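Local coordinates for protein coronin (Toxoplasma gondii, PDB 4OZU) that probably binds actin filaments as part of a longer protein that contributes to parasite invasion and egress, this chain being its WD40 beta-propeller domain, at residues 13-18 and 349-354; 21-26 and 343-348; 42-47 and 60-65; 308-313 and 335-340. One frame throughout, in Å; residues are numbered along the deposited sequence.

Contact 1: residues 13-18 and 349-354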
loop_
_atom_site.group_PDB
_atom_site.type_symbol
_atom_site.label_atom_id
_atom_site.label_comp_id
_atom_site.label_asym_id
_atom_site.label_seq_id
_atom_site.Cartn_x
_atom_site.Cartn_y
_atom_site.Cartn_z
ATOM N N LYS A 13 5.715 5.289 21.913
ATOM C CA LYS A 13 4.611 5.922 22.618
ATOM C C LYS A 13 4.335 7.319 22.085
ATOM O O LYS A 13 3.250 7.863 22.280
ATOM C CB LYS A 13 4.909 5.996 24.115
ATOM C CG LYS A 13 4.740 4.680 24.854
ATOM C CD LYS A 13 4.964 4.872 26.344
ATOM C CE LYS A 13 4.506 3.669 27.146
ATOM N NZ LYS A 13 4.643 3.908 28.610
ATOM N N ASN A 14 5.330 7.892 21.415
ATOM C CA ASN A 14 5.257 9.259 20.922
ATOM C C ASN A 14 5.668 9.314 19.466
ATOM O O ASN A 14 6.737 8.838 19.096
ATOM C CB ASN A 14 6.157 10.180 21.745
ATOM C CG ASN A 14 5.899 10.069 23.231
ATOM O OD1 ASN A 14 6.707 9.512 23.975
ATOM N ND2 ASN A 14 4.769 10.604 23.673
ATOM N N LEU A 15 4.808 9.898 18.645
ATOM C CA LEU A 15 5.081 10.056 17.228
ATOM C C LEU A 15 4.246 11.213 16.736
ATOM O O LEU A 15 3.023 11.163 16.818
ATOM C CB LEU A 15 4.747 8.780 16.461
ATOM C CG LEU A 15 5.213 8.715 15.012
ATOM C CD1 LEU A 15 6.709 8.500 14.948
ATOM C CD2 LEU A 15 4.477 7.608 14.263
ATOM N N TYR A 16 4.891 12.268 16.252
ATOM C CA TYR A 16 4.145 13.439 15.820
ATOM C C TYR A 16 4.235 13.630 14.316
ATOM O O TYR A 16 5.235 13.298 13.677
ATOM C CB TYR A 16 4.622 14.695 16.565
ATOM C CG TYR A 16 6.004 15.198 16.229
ATOM C CD1 TYR A 16 7.111 14.791 16.964
ATOM C CD2 TYR A 16 6.198 16.125 15.213
ATOM C CE1 TYR A 16 8.378 15.277 16.680
ATOM C CE2 TYR A 16 7.461 16.612 14.919
ATOM C CZ TYR A 16 8.546 16.186 15.658
ATOM O OH TYR A 16 9.808 16.665 15.377
ATOM N N ALA A 17 3.143 14.134 13.759
ATOM C CA ALA A 17 3.052 14.405 12.338
ATOM C C ALA A 17 3.510 15.832 12.062
ATOM O O ALA A 17 3.052 16.765 12.718
ATOM C CB ALA A 17 1.629 14.197 11.852
ATOM N N GLU A 18 4.416 15.992 11.104
ATOM C CA GLU A 18 4.880 17.323 10.703
ATOM C C GLU A 18 4.738 17.494 9.193
ATOM O O GLU A 18 5.416 16.826 8.412
ATOM C CB GLU A 18 6.330 17.542 11.131
ATOM C CG GLU A 18 6.866 18.912 10.751
ATOM C CD GLU A 18 8.198 19.225 11.405
ATOM O OE1 GLU A 18 9.144 18.427 11.248
ATOM O OE2 GLU A 18 8.291 20.271 12.079
ATOM N N PHE A 349 6.332 11.509 9.927
ATOM C CA PHE A 349 5.991 10.988 11.243
ATOM C C PHE A 349 7.293 10.719 11.982
ATOM O O PHE A 349 8.091 9.862 11.588
ATOM C CB PHE A 349 5.115 9.747 11.117
ATOM C CG PHE A 349 3.859 10.009 10.342
ATOM C CD1 PHE A 349 2.741 10.529 10.970
ATOM C CD2 PHE A 349 3.818 9.801 8.976
ATOM C CE1 PHE A 349 1.588 10.803 10.252
ATOM C CE2 PHE A 349 2.669 10.070 8.253
ATOM C CZ PHE A 349 1.557 10.575 8.892
ATOM N N ILE A 350 7.486 11.495 13.040
ATOM C CA ILE A 350 8.771 11.641 13.711
ATOM C C ILE A 350 8.663 11.284 15.179
ATOM O O ILE A 350 7.737 11.712 15.863
ATOM C CB ILE A 350 9.290 13.090 13.567
ATOM C CG1 ILE A 350 9.603 13.384 12.102
ATOM C CG2 ILE A 350 10.538 13.313 14.397
ATOM C CD1 ILE A 350 9.645 14.839 11.768
ATOM N N VAL A 351 9.606 10.488 15.664
ATOM C CA VAL A 351 9.716 10.235 17.095
ATOM C C VAL A 351 10.454 11.394 17.749
ATOM O O VAL A 351 11.590 11.677 17.377
ATOM C CB VAL A 351 10.464 8.927 17.388
ATOM C CG1 VAL A 351 10.574 8.696 18.893
ATOM C CG2 VAL A 351 9.771 7.757 16.707
ATOM N N PRO A 352 9.821 12.069 18.727
ATOM C CA PRO A 352 10.519 13.184 19.371
ATOM C C PRO A 352 11.656 12.691 20.247
ATOM O O PRO A 352 11.455 11.818 21.090
ATOM C CB PRO A 352 9.425 13.854 20.209
ATOM C CG PRO A 352 8.451 12.771 20.488
ATOM C CD PRO A 352 8.473 11.867 19.288
ATOM N N ARG A 353 12.839 13.253 20.035
ATOM C CA ARG A 353 14.012 12.900 20.811
ATOM C C ARG A 353 14.764 14.169 21.167
ATOM O O ARG A 353 14.731 15.146 20.419
ATOM C CB ARG A 353 14.902 11.930 20.033
ATOM C CG ARG A 353 14.324 10.523 19.912
ATOM C CD ARG A 353 14.400 9.771 21.236
ATOM N NE ARG A 353 13.698 8.488 21.200
ATOM C CZ ARG A 353 14.215 7.349 20.748
ATOM N NH1 ARG A 353 15.453 7.303 20.267
ATOM N NH2 ARG A 353 13.484 6.244 20.768
ATOM N N LYS A 354 15.423 14.153 22.322
ATOM C CA LYS A 354 16.157 15.312 22.811
ATOM C C LYS A 354 17.160 15.794 21.767
ATOM O O LYS A 354 17.114 16.947 21.335
ATOM C CB LYS A 354 16.870 14.970 24.121
ATOM C CG LYS A 354 17.669 16.113 24.720
ATOM C CD LYS A 354 18.404 15.663 25.971
ATOM C CE LYS A 354 19.341 16.741 26.489
ATOM N NZ LYS A 354 20.189 16.243 27.606
#
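Two backbone hydrogen bonds join Y16 and I350 as an antiparallel hydrogen-bonded pair. Y16 N donates to I350 O over 2.9 Å and I350 N returns a bond to Y16 O over 3.0 Å. Both are nearly straight (163° and 165°) and lie in the planes of the accepting carbonyls. A17 and F349 form the next, non-hydrogen-bonded pair.

On the face that carries Y16 and I350, the tyrosine takes the crowded rotamer, with CG between the backbone N and the carbonyl carbon (chi1 69°). This swings its ring across the neighbouring strand, so that I350 CB sits over one face, 4.1 Å from the Y16 ring centroid, in a CH-pi contact. P352 meets the same ring at its edge, its CB 3.9 Å from Y16 CE1. A tyrosine suits this partly exposed position, because its flat carbon surface shields the isoleucine while its hydroxyl tolerates water. P352 also rests on the stem of N14, with P352 CG 3.7 Å from N14 CB.

On the face of A17 and F349 the contact is hydrocarbon: the small A17 leaves room for the ring, its CB lying 3.8 Å from F349 CE1. Just past the paired residues L15 CD1 packs 3.6 Å from V351 CG2. Y294, on the preceding blade, meets F349 edge-to-face and bonds through its hydroxyl to L15 O.

The pairing ends at I350; from V351 on the backbone is loop. The N-terminal strand 16-25 is thus zipped onto strand 343-350 from the C-terminal part of the domain, the Velcro closure by which a WD40 beta-propeller shuts its ring.

Contact 2: residues 21-26 and 343-348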
loop_
_atom_site.group_PDB
_atom_site.type_symbol
_atom_site.label_atom_id
_atom_site.label_comp_id
_atom_site.label_asym_id
_atom_site.label_seq_id
_atom_site.Cartn_x
_atom_site.Cartn_y
_atom_site.Cartn_z
ATOM N N LYS A 21 7.086 22.283 4.987
ATOM C CA LYS A 21 6.828 23.599 4.423
ATOM C C LYS A 21 6.868 23.492 2.899
ATOM O O LYS A 21 6.084 24.127 2.198
ATOM C CB LYS A 21 7.839 24.622 4.938
ATOM C CG LYS A 21 7.660 24.954 6.418
ATOM C CD LYS A 21 6.376 25.742 6.675
ATOM C CE LYS A 21 5.988 25.746 8.149
ATOM N NZ LYS A 21 5.608 24.395 8.646
ATOM N N GLN A 22 7.786 22.670 2.397
ATOM C CA GLN A 22 7.911 22.442 0.966
ATOM C C GLN A 22 6.795 21.536 0.456
ATOM O O GLN A 22 6.253 20.725 1.205
ATOM C CB GLN A 22 9.266 21.817 0.638
ATOM C CG GLN A 22 10.450 22.744 0.869
ATOM C CD GLN A 22 11.779 22.044 0.656
ATOM O OE1 GLN A 22 12.386 22.154 -0.409
ATOM N NE2 GLN A 22 12.239 21.320 1.674
ATOM N N GLN A 23 6.469 21.688 -0.823
ATOM C CA GLN A 23 5.434 20.888 -1.472
ATOM C C GLN A 23 5.834 20.574 -2.904
ATOM O O GLN A 23 6.642 21.294 -3.497
ATOM C CB GLN A 23 4.098 21.632 -1.483
ATOM C CG GLN A 23 3.584 22.071 -0.126
ATOM C CD GLN A 23 2.374 22.988 -0.234
ATOM O OE1 GLN A 23 2.242 23.758 -1.189
ATOM N NE2 GLN A 23 1.481 22.903 0.744
ATOM N N TYR A 24 5.262 19.507 -3.457
ATOM C CA TYR A 24 5.247 19.317 -4.898
ATOM C C TYR A 24 4.018 20.077 -5.377
ATOM O O TYR A 24 2.897 19.687 -5.063
ATOM C CB TYR A 24 5.182 17.834 -5.283
ATOM C CG TYR A 24 6.190 16.964 -4.560
ATOM C CD1 TYR A 24 5.927 16.470 -3.287
ATOM C CD2 TYR A 24 7.405 16.635 -5.153
ATOM C CE1 TYR A 24 6.844 15.674 -2.622
ATOM C CE2 TYR A 24 8.331 15.844 -4.499
ATOM C CZ TYR A 24 8.044 15.363 -3.234
ATOM O OH TYR A 24 8.965 14.583 -2.586
ATOM N N SER A 25 4.219 21.173 -6.104
ATOM C CA SER A 25 3.107 22.054 -6.453
ATOM C C SER A 25 3.018 22.340 -7.953
ATOM O O SER A 25 3.894 21.952 -8.730
ATOM C CB SER A 25 3.217 23.370 -5.675
ATOM O OG SER A 25 4.372 24.100 -6.045
ATOM N N ASP A 26 1.938 23.015 -8.336
ATOM C CA ASP A 26 1.618 23.298 -9.732
ATOM C C ASP A 26 1.490 22.015 -10.546
ATOM O O ASP A 26 1.854 21.947 -11.723
ATOM C CB ASP A 26 2.664 24.236 -10.338
ATOM C CG ASP A 26 2.326 25.695 -10.106
ATOM O OD1 ASP A 26 1.214 26.117 -10.492
ATOM O OD2 ASP A 26 3.156 26.415 -9.521
ATOM N N VAL A 343 -1.508 19.937 -5.573
ATOM C CA VAL A 343 -0.453 19.825 -4.564
ATOM C C VAL A 343 -0.279 18.403 -4.016
ATOM O O VAL A 343 -1.262 17.698 -3.767
ATOM C CB VAL A 343 -0.737 20.774 -3.374
ATOM C CG1 VAL A 343 0.150 20.443 -2.169
ATOM C CG2 VAL A 343 -0.551 22.233 -3.793
ATOM N N LEU A 344 0.976 17.992 -3.841
ATOM C CA LEU A 344 1.306 16.857 -2.987
ATOM C C LEU A 344 2.023 17.397 -1.753
ATOM O O LEU A 344 3.050 18.081 -1.856
ATOM C CB LEU A 344 2.170 15.814 -3.714
ATOM C CG LEU A 344 1.552 15.054 -4.892
ATOM C CD1 LEU A 344 2.560 14.072 -5.478
ATOM C CD2 LEU A 344 0.292 14.310 -4.483
ATOM N N GLN A 345 1.458 17.094 -0.590
ATOM C CA GLN A 345 1.943 17.621 0.682
ATOM C C GLN A 345 2.598 16.515 1.504
ATOM O O GLN A 345 1.919 15.609 1.977
ATOM C CB GLN A 345 0.778 18.242 1.461
ATOM C CG GLN A 345 1.111 18.686 2.874
ATOM C CD GLN A 345 2.136 19.795 2.900
ATOM O OE1 GLN A 345 1.855 20.918 2.486
ATOM N NE2 GLN A 345 3.339 19.483 3.370
ATOM N N PRO A 346 3.924 16.578 1.677
ATOM C CA PRO A 346 4.521 15.530 2.509
ATOM C C PRO A 346 4.237 15.734 3.996
ATOM O O PRO A 346 4.233 16.864 4.493
ATOM C CB PRO A 346 6.022 15.646 2.215
ATOM C CG PRO A 346 6.140 16.553 1.033
ATOM C CD PRO A 346 4.943 17.429 1.044
ATOM N N ILE A 347 4.009 14.625 4.694
ATOM C CA ILE A 347 3.828 14.630 6.138
ATOM C C ILE A 347 4.794 13.628 6.747
ATOM O O ILE A 347 4.691 12.433 6.481
ATOM C CB ILE A 347 2.392 14.239 6.561
ATOM C CG1 ILE A 347 1.329 14.983 5.742
ATOM C CG2 ILE A 347 2.204 14.483 8.051
ATOM C CD1 ILE A 347 1.282 16.459 5.969
ATOM N N SER A 348 5.726 14.110 7.558
ATOM C CA SER A 348 6.658 13.232 8.256
ATOM C C SER A 348 6.044 12.753 9.566
ATOM O O SER A 348 5.328 13.498 10.233
ATOM C CB SER A 348 7.986 13.953 8.541
ATOM O OG SER A 348 8.748 14.137 7.359
#
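V343 opens the segment with its CG1 methyl lying 3.9 Å from Q23 CD, the two side chains crossing obliquely. L344 follows as the paired residue: its N-H reaches Y24 O over 2.8 Å in a nearly straight bond, while Y24 N gives a longer, more bent one to L344 O (3.1 Å, 149°). L344 CB lies 3.8 Å from Y24 CD1, and the edge of the tyrosine ring faces L344 O.

Q345 supplies the side-chain bond. With CG anti to the backbone N and a bend at chi2 (64°), its amide folds back toward Q23, whose extended chain delivers NE2 to Q345 OE1 at 2.7 Å. The oxygen is met in its carbonyl plane although the two amide planes stand 60° apart. Q345 NE2 is used as well: it donates to P346 O at 3.0 Å, from above that carbonyl plane, and to the backbone oxygen of W20, which fixes which way round the amide sits.

P346 has no N-H to offer, though it is still backbone-bonded to W20; its CD lies 3.6 Å from Q22 O. P346 CG lies 3.8 Å from Y24 CE1, while the Y24 hydroxyl bonds L63 O.

The bond between the Q23 and Q345 amides therefore adds to the single Y24-L344 bridge: neutral glutamines, each able to donate and accept, link the strands without placing a charge there.

Contact 3: residues 42-47 and 60-65. With ACT (acetate ion), chain C.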
loop_
_atom_site.group_PDB
_atom_site.type_symbol
_atom_site.label_atom_id
_atom_site.label_comp_id
_atom_site.label_asym_id
_atom_site.label_seq_id
_atom_site.Cartn_x
_atom_site.Cartn_y
_atom_site.Cartn_z
ATOM N N ASN A 42 8.272 4.854 -4.581
ATOM C CA ASN A 42 9.350 3.987 -4.137
ATOM C C ASN A 42 10.474 4.883 -3.615
ATOM O O ASN A 42 10.205 6.004 -3.188
ATOM C CB ASN A 42 9.801 3.023 -5.250
ATOM C CG ASN A 42 10.409 3.716 -6.466
ATOM O OD1 ASN A 42 10.608 4.934 -6.499
ATOM N ND2 ASN A 42 10.723 2.914 -7.477
ATOM N N THR A 43 11.714 4.415 -3.612
ATOM C CA THR A 43 12.775 5.205 -2.998
ATOM C C THR A 43 13.194 6.386 -3.868
ATOM O O THR A 43 13.913 7.263 -3.399
ATOM C CB THR A 43 14.020 4.356 -2.696
ATOM O OG1 THR A 43 14.512 3.759 -3.902
ATOM C CG2 THR A 43 13.689 3.272 -1.681
ATOM N N GLU A 44 12.729 6.415 -5.118
ATOM C CA GLU A 44 13.185 7.409 -6.094
ATOM C C GLU A 44 12.045 8.230 -6.691
ATOM O O GLU A 44 12.203 9.432 -6.924
ATOM C CB GLU A 44 13.946 6.709 -7.225
ATOM C CG GLU A 44 14.502 7.622 -8.314
ATOM C CD GLU A 44 15.814 8.267 -7.921
ATOM O OE1 GLU A 44 16.225 8.123 -6.749
ATOM O OE2 GLU A 44 16.440 8.912 -8.790
ATOM N N TYR A 45 10.908 7.585 -6.935
ATOM C CA TYR A 45 9.827 8.191 -7.716
ATOM C C TYR A 45 8.500 8.255 -6.976
ATOM O O TYR A 45 8.238 7.485 -6.054
ATOM C CB TYR A 45 9.603 7.420 -9.023
ATOM C CG TYR A 45 10.840 7.242 -9.861
ATOM C CD1 TYR A 45 11.501 8.338 -10.388
ATOM C CD2 TYR A 45 11.336 5.976 -10.147
ATOM C CE1 TYR A 45 12.636 8.189 -11.149
ATOM C CE2 TYR A 45 12.471 5.813 -10.917
ATOM C CZ TYR A 45 13.118 6.930 -11.412
ATOM O OH TYR A 45 14.249 6.803 -12.181
ATOM N N ILE A 46 7.663 9.182 -7.424
ATOM C CA ILE A 46 6.271 9.267 -7.018
ATOM C C ILE A 46 5.415 9.058 -8.264
ATOM O O ILE A 46 5.696 9.651 -9.301
ATOM C CB ILE A 46 5.933 10.646 -6.396
ATOM C CG1 ILE A 46 6.806 10.924 -5.167
ATOM C CG2 ILE A 46 4.457 10.730 -6.034
ATOM C CD1 ILE A 46 6.795 12.384 -4.739
ATOM N N ALA A 47 4.384 8.225 -8.164
ATOM C CA ALA A 47 3.416 8.075 -9.246
ATOM C C ALA A 47 2.105 8.718 -8.825
ATOM O O ALA A 47 1.601 8.449 -7.735
ATOM C CB ALA A 47 3.209 6.608 -9.591
ATOM N N ILE A 60 4.948 10.931 -13.310
ATOM C CA ILE A 60 6.070 10.361 -12.573
ATOM C C ILE A 60 7.025 11.475 -12.149
ATOM O O ILE A 60 7.663 12.125 -12.986
ATOM C CB ILE A 60 6.825 9.293 -13.408
ATOM C CG1 ILE A 60 5.897 8.131 -13.768
ATOM C CG2 ILE A 60 8.043 8.768 -12.650
ATOM C CD1 ILE A 60 5.381 7.339 -12.577
ATOM N N LEU A 61 7.097 11.691 -10.837
ATOM C CA LEU A 61 7.941 12.722 -10.245
ATOM C C LEU A 61 9.107 12.073 -9.528
ATOM O O LEU A 61 8.991 10.942 -9.057
ATOM C CB LEU A 61 7.153 13.570 -9.244
ATOM C CG LEU A 61 6.038 14.494 -9.735
ATOM C CD1 LEU A 61 4.847 13.718 -10.268
ATOM C CD2 LEU A 61 5.614 15.400 -8.592
ATOM N N ARG A 62 10.223 12.781 -9.429
ATOM C CA ARG A 62 11.302 12.330 -8.561
ATOM C C ARG A 62 11.034 12.813 -7.142
ATOM O O ARG A 62 10.757 13.989 -6.916
ATOM C CB ARG A 62 12.657 12.829 -9.062
ATOM C CG ARG A 62 13.074 12.200 -10.386
ATOM C CD ARG A 62 14.541 12.443 -10.717
ATOM N NE ARG A 62 15.429 11.837 -9.724
ATOM C CZ ARG A 62 16.091 12.504 -8.779
ATOM N NH1 ARG A 62 15.997 13.827 -8.678
ATOM N NH2 ARG A 62 16.866 11.842 -7.929
ATOM N N LEU A 63 11.108 11.883 -6.191
ATOM C CA LEU A 63 10.876 12.172 -4.782
ATOM C C LEU A 63 11.745 13.333 -4.292
ATOM O O LEU A 63 11.295 14.176 -3.518
ATOM C CB LEU A 63 11.144 10.910 -3.953
ATOM C CG LEU A 63 10.853 10.932 -2.456
ATOM C CD1 LEU A 63 9.385 11.149 -2.189
ATOM C CD2 LEU A 63 11.318 9.630 -1.830
ATOM N N ALA A 64 12.982 13.387 -4.776
ATOM C CA ALA A 64 13.941 14.384 -4.322
ATOM C C ALA A 64 13.668 15.780 -4.887
ATOM O O ALA A 64 14.064 16.786 -4.291
ATOM C CB ALA A 64 15.347 13.946 -4.689
ATOM N N ASP A 65 12.996 15.844 -6.031
ATOM C CA ASP A 65 12.808 17.114 -6.727
ATOM C C ASP A 65 11.532 17.813 -6.274
ATOM O O ASP A 65 10.586 17.982 -7.045
ATOM C CB ASP A 65 12.785 16.889 -8.241
ATOM C CG ASP A 65 14.136 16.449 -8.786
ATOM O OD1 ASP A 65 15.167 16.725 -8.130
ATOM O OD2 ASP A 65 14.167 15.831 -9.873
HETATM C C ACT C . 13.304 0.750 -4.850
HETATM O O ACT C . 14.467 1.142 -5.079
HETATM O OXT ACT C . 12.568 1.546 -4.233
HETATM C CH3 ACT C . 12.825 -0.601 -5.285
HETATM O O HOH W 1 14.236 11.093 -6.070
#
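The tight half of this hairpin lies where strands 45-47 and 60-62 run antiparallel. I46 and L61 exchange two backbone bonds, I46 N to L61 O at 2.7 Å and L61 N to I46 O at 2.9 Å. Around I46, L61, L63, A47 and I60 the packing is hydrocarbon, which suits a buried position. I46 CD1 meets L63 CD1 at 3.8 Å, the two side chains crossing at about a right angle, and on the other face A47 is small enough to admit I60 CD1 against its CB. Strand 16-25 closes over this part, Y24 touching both I46 and L61. Just beyond the strands, L63 N bonds E44 O over 2.8 Å. The buried N42 shapes the approach to the strand: its OD1 makes an Asx turn through E44 N, extended to an Asx motif by Y45 N.

On the partly exposed side the contact loosens into polar groups. E44 bends at chi2 (82°), laying its CG over the centre of the Y45 ring and turning its carboxylate to R62. The arginine approaches side-on, R62 NE (3.2 Å) and R62 NH2 (3.1 Å) converging on E44 OE2; they meet it in the guanidinium plane but from above the carboxylate plane. R62 NH1 reaches D65 OD2 across the type I turn. A water donates to E44 O and accepts from A64 N, and T43 N donates to an acetate, probably from the crystallisation liquor.

R62 would be expected to help keep E44 and D65 in their charged, deprotonated form. Two coplanar N-H groups on E44 OE2 and a third nitrogen on D65 limit rotation of the guanidinium and tie E44 to the R62-D65 turn.

Contact 4: residues 308-313 and 335-340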
loop_
_atom_site.group_PDB
_atom_site.type_symbol
_atom_site.label_atom_id
_atom_site.label_comp_id
_atom_site.label_asym_id
_atom_site.label_seq_id
_atom_site.Cartn_x
_atom_site.Cartn_y
_atom_site.Cartn_z
ATOM N N TYR A 308 -2.486 12.826 12.678
ATOM C CA TYR A 308 -2.265 13.982 11.822
ATOM C C TYR A 308 -3.581 14.729 11.674
ATOM O O TYR A 308 -4.614 14.118 11.403
ATOM C CB TYR A 308 -1.731 13.554 10.453
ATOM C CG TYR A 308 -1.882 14.603 9.373
ATOM C CD1 TYR A 308 -1.175 15.792 9.432
ATOM C CD2 TYR A 308 -2.729 14.400 8.288
ATOM C CE1 TYR A 308 -1.308 16.755 8.447
ATOM C CE2 TYR A 308 -2.868 15.357 7.297
ATOM C CZ TYR A 308 -2.153 16.536 7.382
ATOM O OH TYR A 308 -2.279 17.497 6.403
ATOM N N ARG A 309 -3.547 16.046 11.851
ATOM C CA ARG A 309 -4.757 16.860 11.741
ATOM C C ARG A 309 -4.534 18.081 10.863
ATOM O O ARG A 309 -3.518 18.762 10.977
ATOM C CB ARG A 309 -5.233 17.295 13.128
ATOM C CG ARG A 309 -5.667 16.143 14.014
ATOM C CD ARG A 309 -6.400 16.633 15.250
ATOM N NE ARG A 309 -6.986 15.527 16.003
ATOM C CZ ARG A 309 -6.340 14.806 16.915
ATOM N NH1 ARG A 309 -5.070 15.062 17.208
ATOM N NH2 ARG A 309 -6.968 13.820 17.540
ATOM N N SER A 310 -5.490 18.351 9.981
ATOM C CA SER A 310 -5.443 19.536 9.137
ATOM C C SER A 310 -6.852 20.029 8.837
ATOM O O SER A 310 -7.829 19.485 9.350
ATOM C CB SER A 310 -4.696 19.238 7.835
ATOM O OG SER A 310 -5.479 18.444 6.966
ATOM N N SER A 311 -6.945 21.071 8.014
ATOM C CA SER A 311 -8.234 21.589 7.569
ATOM C C SER A 311 -8.407 21.404 6.061
ATOM O O SER A 311 -9.227 22.077 5.437
ATOM C CB SER A 311 -8.372 23.067 7.937
ATOM O OG SER A 311 -7.507 23.868 7.154
ATOM N N VAL A 312 -7.634 20.484 5.487
ATOM C CA VAL A 312 -7.661 20.225 4.051
ATOM C C VAL A 312 -7.816 18.723 3.821
ATOM O O VAL A 312 -7.007 17.943 4.316
ATOM C CB VAL A 312 -6.380 20.740 3.359
ATOM C CG1 VAL A 312 -6.390 20.412 1.871
ATOM C CG2 VAL A 312 -6.241 22.239 3.566
ATOM N N PRO A 313 -8.863 18.309 3.087
ATOM C CA PRO A 313 -9.092 16.870 2.895
ATOM C C PRO A 313 -7.965 16.151 2.158
ATOM O O PRO A 313 -7.283 16.737 1.320
ATOM C CB PRO A 313 -10.380 16.829 2.061
ATOM C CG PRO A 313 -11.039 18.125 2.302
ATOM C CD PRO A 313 -9.939 19.112 2.478
ATOM N N MET A 335 3.929 10.266 4.719
ATOM C CA MET A 335 2.777 10.260 3.832
ATOM C C MET A 335 2.930 11.350 2.783
ATOM O O MET A 335 3.386 12.447 3.086
ATOM C CB MET A 335 1.491 10.477 4.626
ATOM C CG MET A 335 0.228 10.526 3.787
ATOM S SD MET A 335 -1.186 11.117 4.741
ATOM C CE MET A 335 -1.342 9.819 5.958
ATOM N N LEU A 336 2.554 11.030 1.552
ATOM C CA LEU A 336 2.388 12.030 0.509
ATOM C C LEU A 336 0.894 12.207 0.342
ATOM O O LEU A 336 0.193 11.279 -0.053
ATOM C CB LEU A 336 3.053 11.595 -0.796
ATOM C CG LEU A 336 4.554 11.322 -0.666
ATOM C CD1 LEU A 336 5.122 10.703 -1.936
ATOM C CD2 LEU A 336 5.283 12.616 -0.329
ATOM N N LYS A 337 0.421 13.396 0.686
ATOM C CA LYS A 337 -1.002 13.711 0.726
ATOM C C LYS A 337 -1.392 14.619 -0.438
ATOM O O LYS A 337 -0.927 15.740 -0.500
ATOM C CB LYS A 337 -1.328 14.398 2.060
ATOM C CG LYS A 337 -2.764 14.869 2.214
ATOM C CD LYS A 337 -2.878 15.861 3.362
ATOM C CE LYS A 337 -4.250 16.516 3.402
ATOM N NZ LYS A 337 -4.194 17.836 4.086
ATOM N N GLN A 338 -2.238 14.154 -1.355
ATOM C CA GLN A 338 -2.747 15.045 -2.402
ATOM C C GLN A 338 -3.778 15.995 -1.816
ATOM O O GLN A 338 -4.751 15.564 -1.186
ATOM C CB GLN A 338 -3.370 14.265 -3.562
ATOM C CG GLN A 338 -3.975 15.145 -4.656
ATOM C CD GLN A 338 -4.469 14.329 -5.841
ATOM O OE1 GLN A 338 -3.989 13.216 -6.086
ATOM N NE2 GLN A 338 -5.438 14.871 -6.576
ATOM N N GLU A 339 -3.550 17.286 -2.026
ATOM C CA GLU A 339 -4.495 18.321 -1.646
ATOM C C GLU A 339 -5.063 18.940 -2.914
ATOM O O GLU A 339 -4.317 19.416 -3.766
ATOM C CB GLU A 339 -3.817 19.372 -0.767
ATOM C CG GLU A 339 -3.308 18.800 0.542
ATOM C CD GLU A 339 -2.750 19.855 1.475
ATOM O OE1 GLU A 339 -2.273 20.897 0.980
ATOM O OE2 GLU A 339 -2.790 19.638 2.705
ATOM N N ASN A 340 -6.389 18.912 -3.030
ATOM C CA ASN A 340 -7.090 19.335 -4.237
ATOM C C ASN A 340 -6.535 18.616 -5.465
ATOM O O ASN A 340 -6.349 17.401 -5.425
ATOM C CB ASN A 340 -7.004 20.851 -4.377
ATOM C CG ASN A 340 -7.506 21.562 -3.142
ATOM O OD1 ASN A 340 -8.681 21.446 -2.787
ATOM N ND2 ASN A 340 -6.620 22.283 -2.466
HETATM O O HOH W 2 -8.039 18.360 -0.670
#
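The charged and hydrogen-bonding part converges on one atom, K337 NZ. Fully extended, with CG anti to the backbone N (chi1 176°), the lysine carries its ammonium to four oxygens. K337 NZ makes a salt bridge with E339 OE2 at 2.7 Å, using the anti lone pair of the carboxylate. Across the contact K337 NZ bonds V312 O at 2.8 Å, from above the carbonyl plane, Y308 OH at 3.0 Å, and S310 OG at 3.2 Å. An ammonium has three protons for these four acceptors, so the bonds must be shared or alternate. The carboxylate and three polar oxygens would favour the charged form of the lysine. S310 OG is itself bonded to S290 O and weakly accepts V312 N, which may help position V312.

One water makes a second polar link, donating to P313 O at 2.7 Å and accepting from N340 N.

Van der Waals contact is modest and runs along the stems. K337 CD lies 4.0 Å from Y308 CE2, the two side chains crossing at about a right angle. V312 CG1 rests 3.7 Å from E339 CG, so V312 flanks the glutamate that pairs with K337. A long aliphatic chain suits K337: it can pass the tyrosine ring before presenting its charge.

The two segments are not paired strands. Strand 301-309 is the outer strand of one propeller blade, and strand 331-339 lies between 317-319 and 343-350 in the next; Y308 also packs on A17 and I347, while K337 is backbone-bonded to Q345 in strand 343-350.

Overall arrangement
Contacts 1 and 2 hold the same two strands, 16-25 and 343-350: contact 1 lies farther out and relies on regular pairing and apolar cover, contact 2 adds a hydrogen bond between side-chain amides. They meet where E18 N approaches S348 O. Contacts 1, 2 and 4 are partly buried, with exposed residues in 1 and 2; contact 3 is the most buried, an apolar interior with a salt-bridge network at its turn. Contact 4 works chiefly through a lysine surrounded by oxygens. Y24 ties contact 2 to contact 3 through L63 O, and L336 packs on I46. Contacts 1 and 2 lie within the closing blade; contact 4 joins it to the preceding blade, and contact 3 adjoins it in the following one.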